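Local coordinates for nitrogenase molybdenum-iron protein alpha chain (Clostridium pasteurianum, PDB 4WES) that forms, together with the beta chain, the nitrogenase component that reduces dinitrogen to ammonia at a molybdenum-iron-sulfur cluster, at residues K310-E313 against E314-E318; M225-V228 against L229-G233; E8-E11 against K12-P15; K19-S22 against G23-V26. All coordinates share one frame; numbering follows the deposited sequence.

How the contacts relate
The four contacts are local and form two pairs. Contacts 1 and 2, with centres about 11 Å apart, belong to helices 306-334 and 221-232, which meet through a salt bridge from Lys231 NZ to Glu318 OE2 (2.7 Å) and a probable hydrogen bond from Arg311 NH1 to Lys231 O (3.0 Å). Contacts 3 and 4, with centres about 10 Å apart, follow one another near the N-terminus and touch through Tyr13, Leu10 and Ile9. Contacts 2 and 4 lie on opposite sides of the chain's centre, their own centres about 43 Å apart. Contact 2 comes nearest to the molybdenum-iron-sulfur cluster, with the Met225 side chain about 9 Å from it; the other three lie away from the cluster sites.

Contact 1 (K310-E313 against E314-E318); sequences KRTE and EVIAE
The carbonyl oxygens of Lys310, Arg311, Thr312 and Glu313 accept in turn the amide N-H groups of Glu314, Val315, Ile316 and Ala317, the regular bonding of an alpha-helix, here two turns of helix 306-334. On its outer side Lys310, Arg311 and Glu314 form a salt-bridge network. Arg311 NH2 donates to Glu314 OE1 over 3.0 Å, almost straight (168°) and in the guanidinium plane; the oxygen uses its anti lone pair, and the carboxylate plane is turned 60° from the guanidinium. The second oxygen, Glu314 OE2, faces Lys310: CE comes to 3.2 Å from it, whereas NZ makes only a long salt bridge at 3.8 Å. Bends at chi2 and chi3 turn the Arg311 chain toward the C-terminal end of the helix, laying its guanidinium over Val315 CG2, 3.4 Å from the plane and toward the rim. On the buried side Thr312 CG2 and Ile316 CD1 lie side by side at 3.8 Å, packed with Leu296 of helix 289-303, while Val315 meets Val228 and Ile232 of helix 221-232. Two waters in the guanidinium plane bridge it to the Glu318 carboxylate: water 1 joins NH1 to OE2, and water 2, 2.9 Å from Arg311 NH2, donates to Glu318 OE1.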
loop_
_atom_site.group_PDB
_atom_site.type_symbol
_atom_site.label_atom_id
_atom_site.label_comp_id
_atom_site.label_asym_id
_atom_site.label_seq_id
_atom_site.Cartn_x
_atom_site.Cartn_y
_atom_site.Cartn_z
ATOM N N LYS A 310 7.448 -49.213 -20.622
ATOM C CA LYS A 310 8.439 -48.455 -21.359
ATOM C C LYS A 310 8.276 -46.962 -21.110
ATOM O O LYS A 310 9.258 -46.263 -20.823
ATOM C CB LYS A 310 8.315 -48.765 -22.857
ATOM C CG LYS A 310 9.253 -47.972 -23.759
ATOM C CD LYS A 310 8.887 -48.149 -25.229
ATOM C CE LYS A 310 9.685 -47.255 -26.152
ATOM N NZ LYS A 310 10.946 -47.911 -26.592
ATOM N N ARG A 311 7.042 -46.465 -21.229
ATOM C CA ARG A 311 6.772 -45.045 -21.051
ATOM C C ARG A 311 7.040 -44.650 -19.612
ATOM O O ARG A 311 7.469 -43.536 -19.352
ATOM C CB ARG A 311 5.311 -44.686 -21.405
ATOM C CG ARG A 311 5.044 -44.528 -22.869
ATOM C CD ARG A 311 5.868 -43.381 -23.449
ATOM N NE ARG A 311 5.328 -42.086 -23.075
ATOM C CZ ARG A 311 6.043 -40.983 -22.879
ATOM N NH1 ARG A 311 5.435 -39.849 -22.571
ATOM N NH2 ARG A 311 7.355 -41.004 -22.988
ATOM N N THR A 312 6.759 -45.548 -18.672
ATOM C CA THR A 312 7.000 -45.267 -17.246
ATOM C C THR A 312 8.467 -44.878 -17.049
ATOM O O THR A 312 8.791 -43.844 -16.450
ATOM C CB THR A 312 6.612 -46.458 -16.327
ATOM O OG1 THR A 312 5.202 -46.646 -16.363
ATOM C CG2 THR A 312 6.996 -46.232 -14.889
ATOM N N GLU A 313 9.355 -45.696 -17.582
ATOM C CA GLU A 313 10.786 -45.435 -17.408
ATOM C C GLU A 313 11.241 -44.209 -18.196
ATOM O O GLU A 313 12.087 -43.447 -17.722
ATOM C CB GLU A 313 11.624 -46.681 -17.709
ATOM C CG GLU A 313 11.331 -47.810 -16.737
ATOM C CD GLU A 313 11.656 -47.451 -15.302
ATOM O OE1 GLU A 313 10.908 -47.858 -14.406
ATOM O OE2 GLU A 313 12.664 -46.761 -15.052
ATOM N N GLU A 314 10.697 -43.997 -19.394
ATOM C CA GLU A 314 11.044 -42.789 -20.151
ATOM C C GLU A 314 10.640 -41.536 -19.381
ATOM O O GLU A 314 11.411 -40.569 -19.317
ATOM C CB GLU A 314 10.358 -42.761 -21.517
ATOM C CG GLU A 314 10.906 -43.798 -22.463
ATOM C CD GLU A 314 10.120 -43.924 -23.750
ATOM O OE1 GLU A 314 9.023 -43.317 -23.890
ATOM O OE2 GLU A 314 10.640 -44.648 -24.625
ATOM N N VAL A 315 9.416 -41.519 -18.853
ATOM C CA VAL A 315 8.933 -40.344 -18.150
ATOM C C VAL A 315 9.701 -40.097 -16.851
ATOM O O VAL A 315 10.077 -38.965 -16.565
ATOM C CB VAL A 315 7.411 -40.439 -17.920
ATOM C CG1 VAL A 315 6.916 -39.346 -16.995
ATOM C CG2 VAL A 315 6.675 -40.377 -19.269
ATOM N N ILE A 316 9.960 -41.157 -16.097
ATOM C CA ILE A 316 10.782 -41.031 -14.874
ATOM C C ILE A 316 12.127 -40.391 -15.234
ATOM O O ILE A 316 12.559 -39.425 -14.586
ATOM C CB ILE A 316 10.979 -42.392 -14.173
ATOM C CG1 ILE A 316 9.677 -42.842 -13.502
ATOM C CG2 ILE A 316 12.103 -42.311 -13.149
ATOM C CD1 ILE A 316 9.705 -44.267 -13.051
ATOM N N ALA A 317 12.789 -40.903 -16.268
ATOM C CA ALA A 317 14.113 -40.403 -16.586
ATOM C C ALA A 317 14.088 -38.934 -17.011
ATOM O O ALA A 317 14.950 -38.150 -16.579
ATOM C CB ALA A 317 14.741 -41.249 -17.671
ATOM N N GLU A 318 13.094 -38.553 -17.822
ATOM C CA GLU A 318 13.056 -37.184 -18.299
ATOM C C GLU A 318 12.685 -36.217 -17.169
ATOM O O GLU A 318 13.219 -35.105 -17.070
ATOM C CB GLU A 318 12.148 -36.995 -19.501
ATOM C CG GLU A 318 10.701 -36.954 -19.255
ATOM C CD GLU A 318 9.927 -36.987 -20.541
ATOM O OE1 GLU A 318 10.540 -37.078 -21.621
ATOM O OE2 GLU A 318 8.713 -36.971 -20.467
HETATM O O HOH W 1 7.121 -37.509 -22.504
HETATM O O HOH W 2 9.651 -39.254 -22.923
#

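Contact 2 (M225-V228 against L229-G233); sequences MDRV and LEKIG
The Arg227 guanidinium lies beside Lys231, one turn further along helix 221-232, which connects strands 209-215 and 235-239 in a beta-alpha-beta unit. Over one face of the guanidinium, toward its rim, lies CG2 of the neighbouring Val228, 3.5 Å above the plane, while Lys231 CD approaches obliquely, 4.0 Å from Arg227 NH1. The two chains run side by side and point the same way, which brings the charged ends Arg227 NH1 and Lys231 NZ to 4.2 Å. Both reach Glu319 OE2 of helix 306-334 by salt bridges, so one carboxylate draws the two cations together; Arg227 NH2 also pairs with Glu224, and Lys231 NZ has Glu318 as a further partner. The other flat groups, the carboxylates of Asp226 and Glu230, keep 5.0 Å between Asp226 OD2 and Glu230 OE1, and Glu230 CG rests 3.3 Å from Asp226 O.

On the buried side Val228 CG1 meets Ile232 CD1 at 4.2 Å; CG1 of Ile232 is set beside its own backbone N (chi1 -68°), which turns Ile232 CD1 back toward Val228, 3.7 Å from Val228 O. These two side chains and Leu229 all pack on Leu296 of helix 289-303. The backbone bonds from Leu229 N to Met225 O and from Glu230 N to Asp226 O are nearly straight, but those of Lys231 and Ile232 bend to about 150° as the helix ends. A Schellman motif closes it: Gly233 takes a positive phi of 125°, Tyr234 N turns back to Leu229 O, and Gly233 N reaches Glu230 O.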
loop_
_atom_site.group_PDB
_atom_site.type_symbol
_atom_site.label_atom_id
_atom_site.label_comp_id
_atom_site.label_asym_id
_atom_site.label_seq_id
_atom_site.Cartn_x
_atom_site.Cartn_y
_atom_site.Cartn_z
ATOM N N MET A 225 0.307 -34.693 -10.005
ATOM C CA MET A 225 0.238 -36.152 -10.149
ATOM C C MET A 225 -0.325 -36.503 -11.513
ATOM O O MET A 225 0.180 -37.371 -12.245
ATOM C CB MET A 225 -0.696 -36.760 -9.079
ATOM C CG MET A 225 -0.190 -36.635 -7.648
ATOM S SD MET A 225 -1.352 -37.325 -6.438
ATOM C CE MET A 225 -0.796 -36.483 -4.970
ATOM N N ASP A 226 -1.474 -35.877 -11.806
ATOM C CA ASP A 226 -2.195 -36.212 -13.038
ATOM C C ASP A 226 -1.355 -35.913 -14.245
ATOM O O ASP A 226 -1.393 -36.641 -15.249
ATOM C CB ASP A 226 -3.531 -35.454 -13.133
ATOM C CG ASP A 226 -4.524 -35.891 -12.084
ATOM O OD1 ASP A 226 -4.246 -36.849 -11.328
ATOM O OD2 ASP A 226 -5.600 -35.258 -12.048
ATOM N N ARG A 227 -0.594 -34.822 -14.236
ATOM C CA ARG A 227 0.254 -34.462 -15.376
ATOM C C ARG A 227 1.167 -35.626 -15.743
ATOM O O ARG A 227 1.298 -35.991 -16.931
ATOM C CB ARG A 227 1.094 -33.233 -14.992
ATOM C CG ARG A 227 1.990 -32.725 -16.105
ATOM C CD ARG A 227 2.849 -31.567 -15.666
ATOM N NE ARG A 227 3.837 -31.938 -14.672
ATOM C CZ ARG A 227 4.976 -32.584 -14.919
ATOM N NH1 ARG A 227 5.309 -32.895 -16.170
ATOM N NH2 ARG A 227 5.773 -32.955 -13.932
ATOM N N VAL A 228 1.808 -36.199 -14.732
ATOM C CA VAL A 228 2.749 -37.297 -14.961
ATOM C C VAL A 228 2.038 -38.586 -15.337
ATOM O O VAL A 228 2.461 -39.296 -16.251
ATOM C CB VAL A 228 3.697 -37.496 -13.747
ATOM C CG1 VAL A 228 4.575 -38.691 -13.895
ATOM C CG2 VAL A 228 4.558 -36.265 -13.647
ATOM N N LEU A 229 0.937 -38.898 -14.663
ATOM C CA LEU A 229 0.195 -40.124 -14.967
ATOM C C LEU A 229 -0.326 -40.087 -16.395
ATOM O O LEU A 229 -0.263 -41.105 -17.118
ATOM C CB LEU A 229 -0.959 -40.297 -13.973
ATOM C CG LEU A 229 -0.533 -40.598 -12.541
ATOM C CD1 LEU A 229 -1.721 -40.531 -11.588
ATOM C CD2 LEU A 229 0.176 -41.925 -12.455
ATOM N N GLU A 230 -0.858 -38.945 -16.811
ATOM C CA GLU A 230 -1.386 -38.834 -18.163
ATOM C C GLU A 230 -0.259 -38.889 -19.212
ATOM O O GLU A 230 -0.476 -39.458 -20.310
ATOM C CB GLU A 230 -2.228 -37.551 -18.279
ATOM C CG GLU A 230 -3.521 -37.711 -17.481
ATOM C CD GLU A 230 -4.362 -36.455 -17.287
ATOM O OE1 GLU A 230 -5.526 -36.627 -16.829
ATOM O OE2 GLU A 230 -3.940 -35.311 -17.597
ATOM N N LYS A 231 0.923 -38.357 -18.908
ATOM C CA LYS A 231 2.061 -38.485 -19.824
ATOM C C LYS A 231 2.442 -39.956 -20.062
ATOM O O LYS A 231 2.801 -40.333 -21.183
ATOM C CB LYS A 231 3.309 -37.771 -19.267
ATOM C CG LYS A 231 3.459 -36.309 -19.550
ATOM C CD LYS A 231 4.692 -35.757 -18.833
ATOM C CE LYS A 231 5.958 -36.173 -19.528
ATOM N NZ LYS A 231 7.079 -35.293 -19.099
ATOM N N ILE A 232 2.336 -40.776 -19.026
ATOM C CA ILE A 232 2.676 -42.182 -19.163
ATOM C C ILE A 232 1.596 -42.913 -19.977
ATOM O O ILE A 232 1.900 -43.892 -20.707
ATOM C CB ILE A 232 2.870 -42.807 -17.781
ATOM C CG1 ILE A 232 4.125 -42.209 -17.134
ATOM C CG2 ILE A 232 2.968 -44.308 -17.898
ATOM C CD1 ILE A 232 4.247 -42.478 -15.654
ATOM N N GLY A 233 0.350 -42.456 -19.849
ATOM C CA GLY A 233 -0.746 -43.042 -20.624
ATOM C C GLY A 233 -1.923 -43.529 -19.815
ATOM O O GLY A 233 -2.853 -44.104 -20.400
#

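Contact 3 (E8-E11 against K12-P15); sequences EILE and KYIP
Leu10 and Tyr13 make the main side-chain contact, CD2 of the leucine lying 3.8 Å from CE2 of the ring. The same pair is joined through the backbone, where Tyr13 N donates to Leu10 O over 3.2 Å; the bond is bent (146°), and the donor stands above the carbonyl plane. Tyr13 CG lies beside its own backbone N (chi1 -72°), which turns the ring back against the carbonyls of the last helical turn, with CD2 3.6 Å from Leu10 O and CE2 4.0 Å from Ile9 O. The backbone bond closes a type I beta turn from Leu10 to Tyr13, through which the chain leaves helix 5-10 before helix 15-22 begins. Here a water stands in the place of a helical hydrogen bond: it donates to Glu8 O over 2.8 Å and accepts from Lys12 N at 3.0 Å. Further out, Tyr13 OH is hydrogen-bonded to Asn445, and the ring meets that of His447 with the planes at about 55°. His447 NE2 also bonds to Ile9 O, while Ile9 packs on strands 25-27 and 439-441. Lys12 stretches out fully to hydrogen-bond through NZ to the backbone O of Leu94 of the beta chain.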
loop_
_atom_site.group_PDB
_atom_site.type_symbol
_atom_site.label_atom_id
_atom_site.label_comp_id
_atom_site.label_asym_id
_atom_site.label_seq_id
_atom_site.Cartn_x
_atom_site.Cartn_y
_atom_site.Cartn_z
ATOM N N GLU A 8 11.574 -38.094 29.922
ATOM C CA GLU A 8 11.661 -36.641 30.026
ATOM C C GLU A 8 10.349 -35.970 29.641
ATOM O O GLU A 8 9.934 -35.014 30.275
ATOM C CB GLU A 8 12.833 -36.146 29.184
ATOM C CG GLU A 8 14.147 -36.602 29.779
ATOM C CD GLU A 8 15.349 -36.392 28.887
ATOM O OE1 GLU A 8 15.168 -36.226 27.669
ATOM O OE2 GLU A 8 16.479 -36.427 29.417
ATOM N N ILE A 9 9.718 -36.481 28.584
ATOM C CA ILE A 9 8.411 -35.968 28.178
ATOM C C ILE A 9 7.360 -36.255 29.259
ATOM O O ILE A 9 6.523 -35.401 29.569
ATOM C CB ILE A 9 7.954 -36.582 26.824
ATOM C CG1 ILE A 9 8.824 -36.064 25.693
ATOM C CG2 ILE A 9 6.508 -36.243 26.554
ATOM C CD1 ILE A 9 8.671 -36.862 24.429
ATOM N N LEU A 10 7.389 -37.455 29.818
ATOM C CA LEU A 10 6.355 -37.850 30.762
ATOM C C LEU A 10 6.424 -37.198 32.135
ATOM O O LEU A 10 5.433 -37.209 32.874
ATOM C CB LEU A 10 6.347 -39.366 30.922
ATOM C CG LEU A 10 5.926 -40.232 29.740
ATOM C CD1 LEU A 10 6.132 -41.707 30.010
ATOM C CD2 LEU A 10 4.480 -39.980 29.345
ATOM N N GLU A 11 7.595 -36.683 32.510
ATOM C CA GLU A 11 7.854 -36.357 33.912
ATOM C C GLU A 11 6.823 -35.423 34.516
ATOM O O GLU A 11 6.427 -35.613 35.656
ATOM C CB GLU A 11 9.261 -35.778 34.053
ATOM C CG GLU A 11 9.588 -35.356 35.475
ATOM C CD GLU A 11 9.721 -36.532 36.423
ATOM O OE1 GLU A 11 9.635 -36.327 37.660
ATOM O OE2 GLU A 11 9.917 -37.662 35.924
ATOM N N LYS A 12 6.419 -34.393 33.785
ATOM C CA LYS A 12 5.612 -33.321 34.393
ATOM C C LYS A 12 4.114 -33.655 34.503
ATOM O O LYS A 12 3.359 -32.984 35.250
ATOM C CB LYS A 12 5.800 -32.019 33.599
ATOM C CG LYS A 12 5.335 -30.763 34.305
ATOM C CD LYS A 12 5.678 -29.538 33.469
ATOM C CE LYS A 12 5.327 -28.224 34.151
ATOM N NZ LYS A 12 5.552 -27.066 33.224
ATOM N N TYR A 13 3.682 -34.687 33.783
ATOM C CA TYR A 13 2.279 -35.063 33.836
ATOM C C TYR A 13 1.874 -35.526 35.234
ATOM O O TYR A 13 2.648 -36.223 35.914
ATOM C CB TYR A 13 2.031 -36.212 32.893
ATOM C CG TYR A 13 2.048 -35.932 31.401
ATOM C CD1 TYR A 13 1.189 -34.999 30.822
ATOM C CD2 TYR A 13 2.774 -36.734 30.544
ATOM C CE1 TYR A 13 1.157 -34.803 29.453
ATOM C CE2 TYR A 13 2.740 -36.556 29.176
ATOM C CZ TYR A 13 1.936 -35.576 28.644
ATOM O OH TYR A 13 1.800 -35.467 27.285
ATOM N N ILE A 14 0.671 -35.170 35.654
ATOM C CA ILE A 14 0.128 -35.725 36.906
ATOM C C ILE A 14 -0.081 -37.231 36.720
ATOM O O ILE A 14 -0.138 -37.698 35.585
ATOM C CB ILE A 14 -1.180 -35.012 37.314
ATOM C CG1 ILE A 14 -2.295 -35.282 36.292
ATOM C CG2 ILE A 14 -0.942 -33.538 37.553
ATOM C CD1 ILE A 14 -3.585 -34.554 36.635
ATOM N N PRO A 15 -0.176 -37.988 37.820
ATOM C CA PRO A 15 -0.133 -39.449 37.655
ATOM C C PRO A 15 -1.169 -40.044 36.694
ATOM O O PRO A 15 -0.816 -40.897 35.876
ATOM C CB PRO A 15 -0.316 -39.974 39.089
ATOM C CG PRO A 15 0.302 -38.891 39.904
ATOM C CD PRO A 15 -0.029 -37.601 39.235
HETATM O O HOH W 3 7.987 -33.389 31.496
#

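Contact 4 (K19-S22 against G23-V26); sequences KTRS and GHIV
His24 is packed closely against the last turn of helix 15-22, with Arg21 NH2 approaching obliquely and Thr20 O at its ring edge. Two successive turns of its chain (chi2 -68°, chi3 -63°) bring Arg21 NH2 to 3.4 Å from His24 CB; the guanidinium and imidazole planes are 35° apart. In the ring plane, His24 CD2 lies only 3.1 Å from Thr20 O. The backbone adds two bonds: His24 N donates to Arg21 O over 2.9 Å, and a type I beta turn from Ser22 to Ile25 is closed by Ile25 N to Ser22 O at 3.3 Å. By contrast, the side toward Lys19 and Thr20 is bridged by water. One water donates to Lys19 O and Thr20 O and accepts from Gly23 N at 2.9 Å. A second lies between Thr20 OG1 and His24 NE2, 2.8 Å from the latter. Asp448 takes Arg21 NH1 in a salt bridge, and Asp442 accepts from His24 ND1 and, through its backbone O, from Arg21 NH2. Ile25 begins strand 25-27, an outer strand, within this chain, of a mixed sheet, antiparallel to strand 439-441; its side chain packs on Ile439, Ile441 and on Ile9 and Leu10 of helix 5-10.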
loop_
_atom_site.group_PDB
_atom_site.type_symbol
_atom_site.label_atom_id
_atom_site.label_comp_id
_atom_site.label_asym_id
_atom_site.label_seq_id
_atom_site.Cartn_x
_atom_site.Cartn_y
_atom_site.Cartn_z
ATOM N N LYS A 19 0.003 -41.919 33.150
ATOM C CA LYS A 19 -0.344 -43.292 32.863
ATOM C C LYS A 19 -0.991 -43.427 31.499
ATOM O O LYS A 19 -0.636 -44.320 30.738
ATOM C CB LYS A 19 -1.277 -43.832 33.951
ATOM C CG LYS A 19 -1.664 -45.294 33.841
ATOM C CD LYS A 19 -2.547 -45.723 35.016
ATOM C CE LYS A 19 -3.217 -47.078 34.775
ATOM N NZ LYS A 19 -3.906 -47.608 35.991
ATOM N N THR A 20 -1.931 -42.535 31.167
ATOM C CA THR A 20 -2.626 -42.681 29.897
ATOM C C THR A 20 -1.754 -42.190 28.738
ATOM O O THR A 20 -1.776 -42.788 27.671
ATOM C CB THR A 20 -4.060 -42.081 29.934
ATOM O OG1 THR A 20 -4.791 -42.509 28.776
ATOM C CG2 THR A 20 -4.044 -40.574 30.003
ATOM N N ARG A 21 -0.950 -41.161 28.942
ATOM C CA ARG A 21 -0.089 -40.662 27.867
ATOM C C ARG A 21 1.084 -41.574 27.541
ATOM O O ARG A 21 1.533 -41.591 26.383
ATOM C CB ARG A 21 0.422 -39.248 28.172
ATOM C CG ARG A 21 -0.607 -38.145 28.109
ATOM C CD ARG A 21 -1.117 -37.895 26.688
ATOM N NE ARG A 21 -0.038 -37.428 25.797
ATOM C CZ ARG A 21 0.005 -37.668 24.496
ATOM N NH1 ARG A 21 1.027 -37.225 23.796
ATOM N NH2 ARG A 21 -0.928 -38.421 23.904
ATOM N N SER A 22 1.565 -42.355 28.497
ATOM C CA SER A 22 2.729 -43.179 28.286
ATOM C C SER A 22 2.567 -44.065 27.070
ATOM O O SER A 22 3.498 -44.237 26.307
ATOM C CB SER A 22 2.989 -44.053 29.504
ATOM O OG SER A 22 4.151 -44.843 29.357
ATOM N N GLY A 23 1.382 -44.640 26.887
ATOM C CA GLY A 23 1.191 -45.540 25.769
ATOM C C GLY A 23 1.206 -44.891 24.404
ATOM O O GLY A 23 1.363 -45.573 23.391
ATOM N N HIS A 24 1.041 -43.566 24.350
ATOM C CA HIS A 24 1.022 -42.794 23.101
ATOM C C HIS A 24 2.418 -42.393 22.616
ATOM O O HIS A 24 2.535 -41.728 21.585
ATOM C CB HIS A 24 0.163 -41.553 23.290
ATOM C CG HIS A 24 -1.274 -41.858 23.535
ATOM N ND1 HIS A 24 -2.255 -41.748 22.560
ATOM C CD2 HIS A 24 -1.901 -42.296 24.648
ATOM C CE1 HIS A 24 -3.418 -42.115 23.069
ATOM N NE2 HIS A 24 -3.231 -42.436 24.342
ATOM N N ILE A 25 3.444 -42.755 23.378
ATOM C CA ILE A 25 4.817 -42.344 23.068
ATOM C C ILE A 25 5.645 -43.620 23.051
ATOM O O ILE A 25 5.672 -44.335 24.043
ATOM C CB ILE A 25 5.360 -41.365 24.128
ATOM C CG1 ILE A 25 4.488 -40.141 24.214
ATOM C CG2 ILE A 25 6.794 -40.973 23.786
ATOM C CD1 ILE A 25 4.721 -39.330 25.464
ATOM N N VAL A 26 6.309 -43.901 21.939
ATOM C CA VAL A 26 7.134 -45.082 21.849
ATOM C C VAL A 26 8.417 -44.767 21.127
ATOM O O VAL A 26 8.463 -43.912 20.236
ATOM C CB VAL A 26 6.423 -46.294 21.186
ATOM C CG1 VAL A 26 5.241 -46.776 22.015
ATOM C CG2 VAL A 26 5.987 -45.978 19.764
HETATM O O HOH W 4 -0.918 -45.680 28.305
HETATM O O HOH W 5 -4.828 -43.673 26.238
#